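Local structure of octenoyl-CoA reductase/carboxylase (Streptomyces sp., 4A0S) at residues F90-L93 and K94-A97; E160-W164 and G165-N169. The protein catalyses the NADPH-dependent reductive carboxylation of 2-octenoyl-CoA, providing an unusual extender unit for cinnabaramide polyketide biosynthesis. All blocks are in the same frame, centred on the assembly; numbering follows the deposited sequence.

Contact 1. Residues F90-L93 and K94-A97; sequences FHFL and KQNA. With CO8 (octanoyl-coenzyme A), chain E.
H91 and Q95 converge on one diphosphate oxygen of octanoyl-CoA: H91 NE2 donates a very short hydrogen bond to CO8 O2A (2.5 Å, 161° at the hydrogen), and Q95 NE2 comes within 3.1 Å of the same O2A. The two residues stand one turn apart on helix 89-97 of the GroES-like domain, an i/i+4 pair facing the octanoyl-CoA pocket. The H91 side chain is swung clear of the backbone N (chi1 169°), which carries its imidazole out to the diphosphate. There the ring is sandwiched: the ribose oxygen CO8 O4B sits over one face, and Q95 CG makes a CH-pi contact with the opposite one, 4.1 Å from the centroid. The nearby phosphate would tend to favour a protonated imidazole. An asparagine in place of H91 is likely to leave O2A without its short bond and Q95 CG without a ring to rest on. F92 runs alongside Q95, ring and amide planes 37° apart, with Q95 OE1 at the ring edge, 3.6 Å from F92 CD1. The far end of the same ring reaches the pantetheine, F92 CZ lying 3.6 Å from CO8 N8P. R286, R293 and Y349 of the second subunit also hydrogen-bond the ligand. Beneath these groups four successive i+4 backbone bonds keep the helix regular, the shortest being N96 N to F92 O at 2.7 Å, and K94 CG lies against F90 O at 3.2 Å.

Contact 2. Residues E160-W164 and G165-N169; sequences EQRAW and GFETN. With CO8 (octanoyl-coenzyme A), chain E.
A type II beta turn, A163-W164-G165-F166, takes the chain off short strand 162-163, and A163 O accepts from both F166 N and E167 N, each at 2.9 Å. G165 sits at the positive-phi corner (phi 74°), where a CB would run into W164 O. The E167 side chain, bent at CG (chi2 104°), folds back across the turn and its OE1 takes the A163 amide N at 2.7 Å; E167 thus holds both polar backbone atoms of A163. A water donates to the same OE1 and accepts from Q161 NE2, linking the residue just before the strand to this carboxylate. T168 OG1 closes the other flank: it receives G165 N at 3.0 Å, bonds onward to N169 O, and comes within 3.3 Å of W164 CD1. The extended aliphatic stem of R162 passes over E167 CB, 3.7 Å from R162 CG, while its NH1 and NH2 both grip E160 OE1 end-on, in the guanidinium plane. The second subunit adds R328, which bonds Q161 OE1, and M352, which packs on E167. Two residues of the turn face the ligand: A163 CB lies 3.7 Å from C6' of the CO8 acyl chain, and F166 CZ meets C3P of its pantetheine at 3.6 Å. The arrangement is a type II turn after a short strand, lining the acyl-CoA pocket in an enoyl reductase of the medium-chain dehydrogenase/reductase superfamily.

How the contacts relate
Contact 1 comes first along the chain and stays within helix 89-97, closing only helical turns; contact 2 follows in series some sixty residues later, closing a tight turn after strand 162-163. The two neither nest nor cross, yet their centres lie about 9 Å apart and they touch. N96 ND2 probably hydrogen-bonds E167 O, L93 CD2 packs on the T168 and N169 backbone, and the F92 and F166 rings meet with planes at about 40°. The helix is thus joined to the turn within the GroES-like domain. Together they follow the octanoyl-CoA: 90-97 flanks its diphosphate and the pantetheine near N8P, 160-169 the pantetheine near C3P and the acyl chain.

Contact 1. Residues F90-L93 and K94-A97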
loop_
_atom_site.group_PDB
_atom_site.type_symbol
_atom_site.label_atom_id
_atom_site.label_comp_id
_atom_site.label_asym_id
_atom_site.label_seq_id
_atom_site.Cartn_x
_atom_site.Cartn_y
_atom_site.Cartn_z
ATOM N N PHE A 90 -5.939 -30.170 -21.163
ATOM C CA PHE A 90 -5.228 -30.272 -22.440
ATOM C C PHE A 90 -5.265 -28.979 -23.251
ATOM O O PHE A 90 -4.306 -28.659 -23.950
ATOM C CB PHE A 90 -5.729 -31.478 -23.213
ATOM C CG PHE A 90 -5.390 -32.763 -22.533
ATOM C CD1 PHE A 90 -4.138 -33.341 -22.713
ATOM C CD2 PHE A 90 -6.280 -33.354 -21.658
ATOM C CE1 PHE A 90 -3.794 -34.498 -22.072
ATOM C CE2 PHE A 90 -5.937 -34.525 -20.996
ATOM C CZ PHE A 90 -4.687 -35.097 -21.213
ATOM N N HIS A 91 -6.342 -28.215 -23.112
ATOM C CA HIS A 91 -6.425 -26.911 -23.752
ATOM C C HIS A 91 -5.329 -26.000 -23.198
ATOM O O HIS A 91 -4.710 -25.243 -23.945
ATOM C CB HIS A 91 -7.805 -26.284 -23.543
ATOM C CG HIS A 91 -7.876 -24.841 -23.943
ATOM N ND1 HIS A 91 -7.887 -24.428 -25.265
ATOM C CD2 HIS A 91 -7.926 -23.713 -23.195
ATOM C CE1 HIS A 91 -7.948 -23.108 -25.309
ATOM N NE2 HIS A 91 -7.971 -22.650 -24.067
ATOM N N PHE A 92 -5.081 -26.091 -21.888
ATOM C CA PHE A 92 -4.023 -25.294 -21.251
ATOM C C PHE A 92 -2.642 -25.745 -21.667
ATOM O O PHE A 92 -1.761 -24.915 -21.924
ATOM C CB PHE A 92 -4.149 -25.302 -19.728
ATOM C CG PHE A 92 -5.534 -24.979 -19.245
ATOM C CD1 PHE A 92 -6.253 -23.923 -19.804
ATOM C CD2 PHE A 92 -6.124 -25.747 -18.256
ATOM C CE1 PHE A 92 -7.548 -23.636 -19.370
ATOM C CE2 PHE A 92 -7.426 -25.468 -17.803
ATOM C CZ PHE A 92 -8.132 -24.419 -18.365
ATOM N N LEU A 93 -2.478 -27.059 -21.761
ATOM C CA LEU A 93 -1.217 -27.643 -22.156
ATOM C C LEU A 93 -0.887 -27.177 -23.561
ATOM O O LEU A 93 0.259 -26.844 -23.859
ATOM C CB LEU A 93 -1.278 -29.168 -22.068
ATOM C CG LEU A 93 -1.490 -29.753 -20.666
ATOM C CD1 LEU A 93 -1.498 -31.274 -20.720
ATOM C CD2 LEU A 93 -0.437 -29.259 -19.680
ATOM N N LYS A 94 -1.905 -27.116 -24.411
ATOM C CA LYS A 94 -1.709 -26.675 -25.780
ATOM C C LYS A 94 -1.394 -25.187 -25.851
ATOM O O LYS A 94 -0.552 -24.768 -26.637
ATOM C CB LYS A 94 -2.926 -27.035 -26.630
ATOM C CG LYS A 94 -3.026 -28.526 -26.902
ATOM C CD LYS A 94 -4.137 -28.879 -27.880
ATOM C CE LYS A 94 -3.877 -30.261 -28.508
ATOM N NZ LYS A 94 -2.605 -30.357 -29.312
ATOM N N GLN A 95 -2.067 -24.395 -25.024
ATOM C CA GLN A 95 -1.795 -22.968 -24.935
ATOM C C GLN A 95 -0.361 -22.768 -24.454
ATOM O O GLN A 95 0.370 -21.940 -24.976
ATOM C CB GLN A 95 -2.738 -22.293 -23.936
ATOM C CG GLN A 95 -4.165 -22.052 -24.428
ATOM C CD GLN A 95 -4.974 -21.206 -23.448
ATOM O OE1 GLN A 95 -5.214 -21.615 -22.300
ATOM N NE2 GLN A 95 -5.393 -20.015 -23.894
ATOM N N ASN A 96 0.000 -23.518 -23.420
ATOM C CA ASN A 96 1.339 -23.516 -22.873
ATOM C C ASN A 96 2.333 -23.806 -24.009
ATOM O O ASN A 96 3.228 -23.000 -24.283
ATOM C CB ASN A 96 1.408 -24.578 -21.769
ATOM C CG ASN A 96 2.735 -24.604 -21.029
ATOM O OD1 ASN A 96 3.763 -24.108 -21.514
ATOM N ND2 ASN A 96 2.717 -25.207 -19.837
ATOM N N ALA A 97 2.121 -24.923 -24.706
ATOM C CA ALA A 97 3.005 -25.353 -25.793
ATOM C C ALA A 97 3.097 -24.384 -26.970
ATOM O O ALA A 97 4.071 -24.421 -27.728
ATOM C CB ALA A 97 2.593 -26.710 -26.284
HETATM N N1A CO8 E . -12.982 -28.771 -24.536
HETATM C C2A CO8 E . -11.936 -28.234 -25.166
HETATM N N3A CO8 E . -11.705 -26.927 -25.126
HETATM C C4A CO8 E . -12.540 -26.122 -24.432
HETATM C C5A CO8 E . -13.639 -26.641 -23.758
HETATM C C6A CO8 E . -13.852 -28.015 -23.824
HETATM N N6A CO8 E . -14.891 -28.564 -23.185
HETATM N N7A CO8 E . -14.273 -25.630 -23.163
HETATM C C8A CO8 E . -13.604 -24.512 -23.453
HETATM N N9A CO8 E . -12.549 -24.812 -24.228
HETATM C C1B CO8 E . -11.524 -23.896 -24.797
HETATM C C2B CO8 E . -12.082 -23.113 -25.990
HETATM O O2B CO8 E . -11.068 -22.986 -27.013
HETATM C C3B CO8 E . -12.381 -21.763 -25.343
HETATM O O3B CO8 E . -12.346 -20.724 -26.310
HETATM P P3B CO8 E . -13.786 -20.183 -26.815
HETATM O O7A CO8 E . -13.748 -20.252 -28.442
HETATM O O8A CO8 E . -14.952 -21.288 -26.454
HETATM O O9A CO8 E . -14.110 -18.856 -26.254
HETATM C C4B CO8 E . -11.255 -21.605 -24.328
HETATM O O4B CO8 E . -11.077 -22.925 -23.797
HETATM C C5B CO8 E . -11.688 -20.778 -23.111
HETATM O O5B CO8 E . -10.628 -20.779 -22.132
HETATM P P1A CO8 E . -9.276 -19.889 -22.399
HETATM O O1A CO8 E . -8.310 -20.130 -21.074
HETATM O O2A CO8 E . -8.519 -20.265 -23.636
HETATM O O3A CO8 E . -9.785 -18.332 -22.554
HETATM P P2A CO8 E . -9.968 -17.183 -21.396
HETATM O O4A CO8 E . -11.270 -16.345 -21.788
HETATM O O5A CO8 E . -8.768 -16.304 -21.204
HETATM O O6A CO8 E . -10.370 -17.965 -20.020
HETATM C CBP CO8 E . -10.269 -18.523 -17.626
HETATM C CCP CO8 E . -9.838 -17.547 -18.747
HETATM C CDP CO8 E . -11.775 -18.295 -17.414
HETATM C CEP CO8 E . -9.527 -18.115 -16.353
HETATM C CAP CO8 E . -9.941 -19.996 -18.047
HETATM O OAP CO8 E . -8.562 -20.174 -18.504
HETATM C C9P CO8 E . -10.302 -21.061 -16.976
HETATM O O9P CO8 E . -11.489 -21.362 -16.800
HETATM N N8P CO8 E . -9.272 -21.636 -16.312
HETATM C C7P CO8 E . -9.470 -22.737 -15.323
HETATM C C6P CO8 E . -9.404 -22.307 -13.831
HETATM C C5P CO8 E . -10.519 -23.045 -13.051
HETATM O O5P CO8 E . -11.697 -22.849 -13.338
HETATM N N4P CO8 E . -10.222 -24.002 -12.175
HETATM C C3P CO8 E . -8.957 -24.334 -11.528
HETATM C C2P CO8 E . -9.249 -23.927 -10.077
HETATM S S1P CO8 E . -8.064 -22.669 -9.469
HETATM C "C1'" CO8 E . -7.076 -23.714 -8.508
HETATM O "O1'" CO8 E . -7.503 -24.760 -7.985
HETATM C "C2'" CO8 E . -5.768 -23.292 -8.403
HETATM C "C3'" CO8 E . -4.816 -23.963 -7.671
HETATM C "C4'" CO8 E . -3.521 -23.436 -7.592
HETATM C "C5'" CO8 E . -3.166 -22.380 -8.627
HETATM C "C6'" CO8 E . -1.660 -22.108 -8.416
HETATM C "C7'" CO8 E . -1.256 -20.900 -9.213
HETATM C "C8'" CO8 E . 0.263 -20.748 -9.090
#

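Contact 2. Residues E160-W164 and G165-N169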
loop_
_atom_site.group_PDB
_atom_site.type_symbol
_atom_site.label_atom_id
_atom_site.label_comp_id
_atom_site.label_asym_id
_atom_site.label_seq_id
_atom_site.Cartn_x
_atom_site.Cartn_y
_atom_site.Cartn_z
ATOM N N GLU A 160 2.374 -15.533 -18.449
ATOM C CA GLU A 160 2.767 -16.927 -18.619
ATOM C C GLU A 160 2.704 -17.681 -17.292
ATOM O O GLU A 160 3.189 -18.800 -17.180
ATOM C CB GLU A 160 4.168 -17.034 -19.241
ATOM C CG GLU A 160 4.302 -16.406 -20.646
ATOM C CD GLU A 160 3.384 -17.037 -21.673
ATOM O OE1 GLU A 160 2.860 -18.143 -21.422
ATOM O OE2 GLU A 160 3.175 -16.412 -22.737
ATOM N N GLN A 161 2.118 -17.054 -16.281
ATOM C CA GLN A 161 2.008 -17.714 -15.002
ATOM C C GLN A 161 1.084 -18.901 -15.174
ATOM O O GLN A 161 -0.009 -18.762 -15.701
ATOM C CB GLN A 161 1.466 -16.786 -13.918
ATOM C CG GLN A 161 1.158 -17.495 -12.611
ATOM C CD GLN A 161 -0.222 -18.155 -12.602
ATOM O OE1 GLN A 161 -1.248 -17.501 -12.855
ATOM N NE2 GLN A 161 -0.252 -19.447 -12.301
ATOM N N ARG A 162 1.559 -20.055 -14.749
ATOM C CA ARG A 162 0.786 -21.284 -14.789
ATOM C C ARG A 162 0.845 -22.020 -13.465
ATOM O O ARG A 162 1.712 -21.749 -12.635
ATOM C CB ARG A 162 1.259 -22.172 -15.931
ATOM C CG ARG A 162 0.876 -21.609 -17.282
ATOM C CD ARG A 162 1.268 -22.559 -18.440
ATOM N NE ARG A 162 0.768 -21.991 -19.682
ATOM C CZ ARG A 162 1.331 -20.971 -20.320
ATOM N NH1 ARG A 162 2.448 -20.420 -19.854
ATOM N NH2 ARG A 162 0.775 -20.503 -21.436
ATOM N N ALA A 163 -0.125 -22.907 -13.268
ATOM C CA ALA A 163 -0.179 -23.791 -12.119
ATOM C C ALA A 163 0.398 -25.124 -12.544
ATOM O O ALA A 163 -0.153 -25.830 -13.394
ATOM C CB ALA A 163 -1.610 -23.969 -11.629
ATOM N N TRP A 164 1.532 -25.443 -11.950
ATOM C CA TRP A 164 2.177 -26.718 -12.118
ATOM C C TRP A 164 1.194 -27.885 -12.028
ATOM O O TRP A 164 0.389 -27.947 -11.092
ATOM C CB TRP A 164 3.204 -26.854 -11.017
ATOM C CG TRP A 164 4.033 -28.027 -11.182
ATOM C CD1 TRP A 164 4.700 -28.395 -12.297
ATOM C CD2 TRP A 164 4.352 -28.983 -10.175
ATOM N NE1 TRP A 164 5.401 -29.550 -12.066
ATOM C CE2 TRP A 164 5.204 -29.932 -10.764
ATOM C CE3 TRP A 164 3.971 -29.148 -8.841
ATOM C CZ2 TRP A 164 5.702 -31.031 -10.062
ATOM C CZ3 TRP A 164 4.470 -30.234 -8.135
ATOM C CH2 TRP A 164 5.337 -31.161 -8.750
ATOM N N GLY A 165 1.252 -28.783 -13.011
ATOM C CA GLY A 165 0.382 -29.959 -13.030
ATOM C C GLY A 165 -1.062 -29.677 -13.390
ATOM O O GLY A 165 -1.884 -30.582 -13.374
ATOM N N PHE A 166 -1.375 -28.420 -13.702
ATOM C CA PHE A 166 -2.713 -28.042 -14.130
ATOM C C PHE A 166 -2.678 -27.371 -15.502
ATOM O O PHE A 166 -3.257 -27.878 -16.436
ATOM C CB PHE A 166 -3.413 -27.164 -13.082
ATOM C CG PHE A 166 -4.815 -26.821 -13.446
ATOM C CD1 PHE A 166 -5.828 -27.776 -13.356
ATOM C CD2 PHE A 166 -5.127 -25.557 -13.920
ATOM C CE1 PHE A 166 -7.141 -27.469 -13.711
ATOM C CE2 PHE A 166 -6.443 -25.232 -14.277
ATOM C CZ PHE A 166 -7.453 -26.202 -14.173
ATOM N N GLU A 167 -1.984 -26.242 -15.617
ATOM C CA GLU A 167 -1.673 -25.678 -16.938
ATOM C C GLU A 167 -0.297 -26.113 -17.415
ATOM O O GLU A 167 0.162 -25.678 -18.472
ATOM C CB GLU A 167 -1.745 -24.148 -16.931
ATOM C CG GLU A 167 -3.142 -23.586 -16.772
ATOM C CD GLU A 167 -3.403 -23.044 -15.388
ATOM O OE1 GLU A 167 -2.438 -22.936 -14.607
ATOM O OE2 GLU A 167 -4.579 -22.693 -15.082
ATOM N N THR A 168 0.382 -26.936 -16.626
ATOM C CA THR A 168 1.632 -27.511 -17.073
ATOM C C THR A 168 1.561 -29.000 -16.916
ATOM O O THR A 168 0.793 -29.515 -16.117
ATOM C CB THR A 168 2.892 -27.019 -16.306
ATOM O OG1 THR A 168 3.071 -27.768 -15.107
ATOM C CG2 THR A 168 2.831 -25.524 -16.015
ATOM N N ASN A 169 2.406 -29.679 -17.668
ATOM C CA ASN A 169 2.510 -31.093 -17.533
ATOM C C ASN A 169 3.553 -31.400 -16.472
ATOM O O ASN A 169 4.144 -30.490 -15.866
ATOM C CB ASN A 169 2.906 -31.719 -18.866
ATOM C CG ASN A 169 2.179 -33.013 -19.124
ATOM O OD1 ASN A 169 2.003 -33.833 -18.215
ATOM N ND2 ASN A 169 1.751 -33.216 -20.368
HETATM N N1A CO8 E . -12.982 -28.771 -24.536
HETATM C C2A CO8 E . -11.936 -28.234 -25.166
HETATM N N3A CO8 E . -11.705 -26.927 -25.126
HETATM C C4A CO8 E . -12.540 -26.122 -24.432
HETATM C C5A CO8 E . -13.639 -26.641 -23.758
HETATM C C6A CO8 E . -13.852 -28.015 -23.824
HETATM N N6A CO8 E . -14.891 -28.564 -23.185
HETATM N N7A CO8 E . -14.273 -25.630 -23.163
HETATM C C8A CO8 E . -13.604 -24.512 -23.453
HETATM N N9A CO8 E . -12.549 -24.812 -24.228
HETATM C C1B CO8 E . -11.524 -23.896 -24.797
HETATM C C2B CO8 E . -12.082 -23.113 -25.990
HETATM O O2B CO8 E . -11.068 -22.986 -27.013
HETATM C C3B CO8 E . -12.381 -21.763 -25.343
HETATM O O3B CO8 E . -12.346 -20.724 -26.310
HETATM P P3B CO8 E . -13.786 -20.183 -26.815
HETATM O O7A CO8 E . -13.748 -20.252 -28.442
HETATM O O8A CO8 E . -14.952 -21.288 -26.454
HETATM O O9A CO8 E . -14.110 -18.856 -26.254
HETATM C C4B CO8 E . -11.255 -21.605 -24.328
HETATM O O4B CO8 E . -11.077 -22.925 -23.797
HETATM C C5B CO8 E . -11.688 -20.778 -23.111
HETATM O O5B CO8 E . -10.628 -20.779 -22.132
HETATM P P1A CO8 E . -9.276 -19.889 -22.399
HETATM O O1A CO8 E . -8.310 -20.130 -21.074
HETATM O O2A CO8 E . -8.519 -20.265 -23.636
HETATM O O3A CO8 E . -9.785 -18.332 -22.554
HETATM P P2A CO8 E . -9.968 -17.183 -21.396
HETATM O O4A CO8 E . -11.270 -16.345 -21.788
HETATM O O5A CO8 E . -8.768 -16.304 -21.204
HETATM O O6A CO8 E . -10.370 -17.965 -20.020
HETATM C CBP CO8 E . -10.269 -18.523 -17.626
HETATM C CCP CO8 E . -9.838 -17.547 -18.747
HETATM C CDP CO8 E . -11.775 -18.295 -17.414
HETATM C CEP CO8 E . -9.527 -18.115 -16.353
HETATM C CAP CO8 E . -9.941 -19.996 -18.047
HETATM O OAP CO8 E . -8.562 -20.174 -18.504
HETATM C C9P CO8 E . -10.302 -21.061 -16.976
HETATM O O9P CO8 E . -11.489 -21.362 -16.800
HETATM N N8P CO8 E . -9.272 -21.636 -16.312
HETATM C C7P CO8 E . -9.470 -22.737 -15.323
HETATM C C6P CO8 E . -9.404 -22.307 -13.831
HETATM C C5P CO8 E . -10.519 -23.045 -13.051
HETATM O O5P CO8 E . -11.697 -22.849 -13.338
HETATM N N4P CO8 E . -10.222 -24.002 -12.175
HETATM C C3P CO8 E . -8.957 -24.334 -11.528
HETATM C C2P CO8 E . -9.249 -23.927 -10.077
HETATM S S1P CO8 E . -8.064 -22.669 -9.469
HETATM C "C1'" CO8 E . -7.076 -23.714 -8.508
HETATM O "O1'" CO8 E . -7.503 -24.760 -7.985
HETATM C "C2'" CO8 E . -5.768 -23.292 -8.403
HETATM C "C3'" CO8 E . -4.816 -23.963 -7.671
HETATM C "C4'" CO8 E . -3.521 -23.436 -7.592
HETATM C "C5'" CO8 E . -3.166 -22.380 -8.627
HETATM C "C6'" CO8 E . -1.660 -22.108 -8.416
HETATM C "C7'" CO8 E . -1.256 -20.900 -9.213
HETATM C "C8'" CO8 E . 0.263 -20.748 -9.090
HETATM O O HOH W 1 -2.861 -20.705 -13.204
#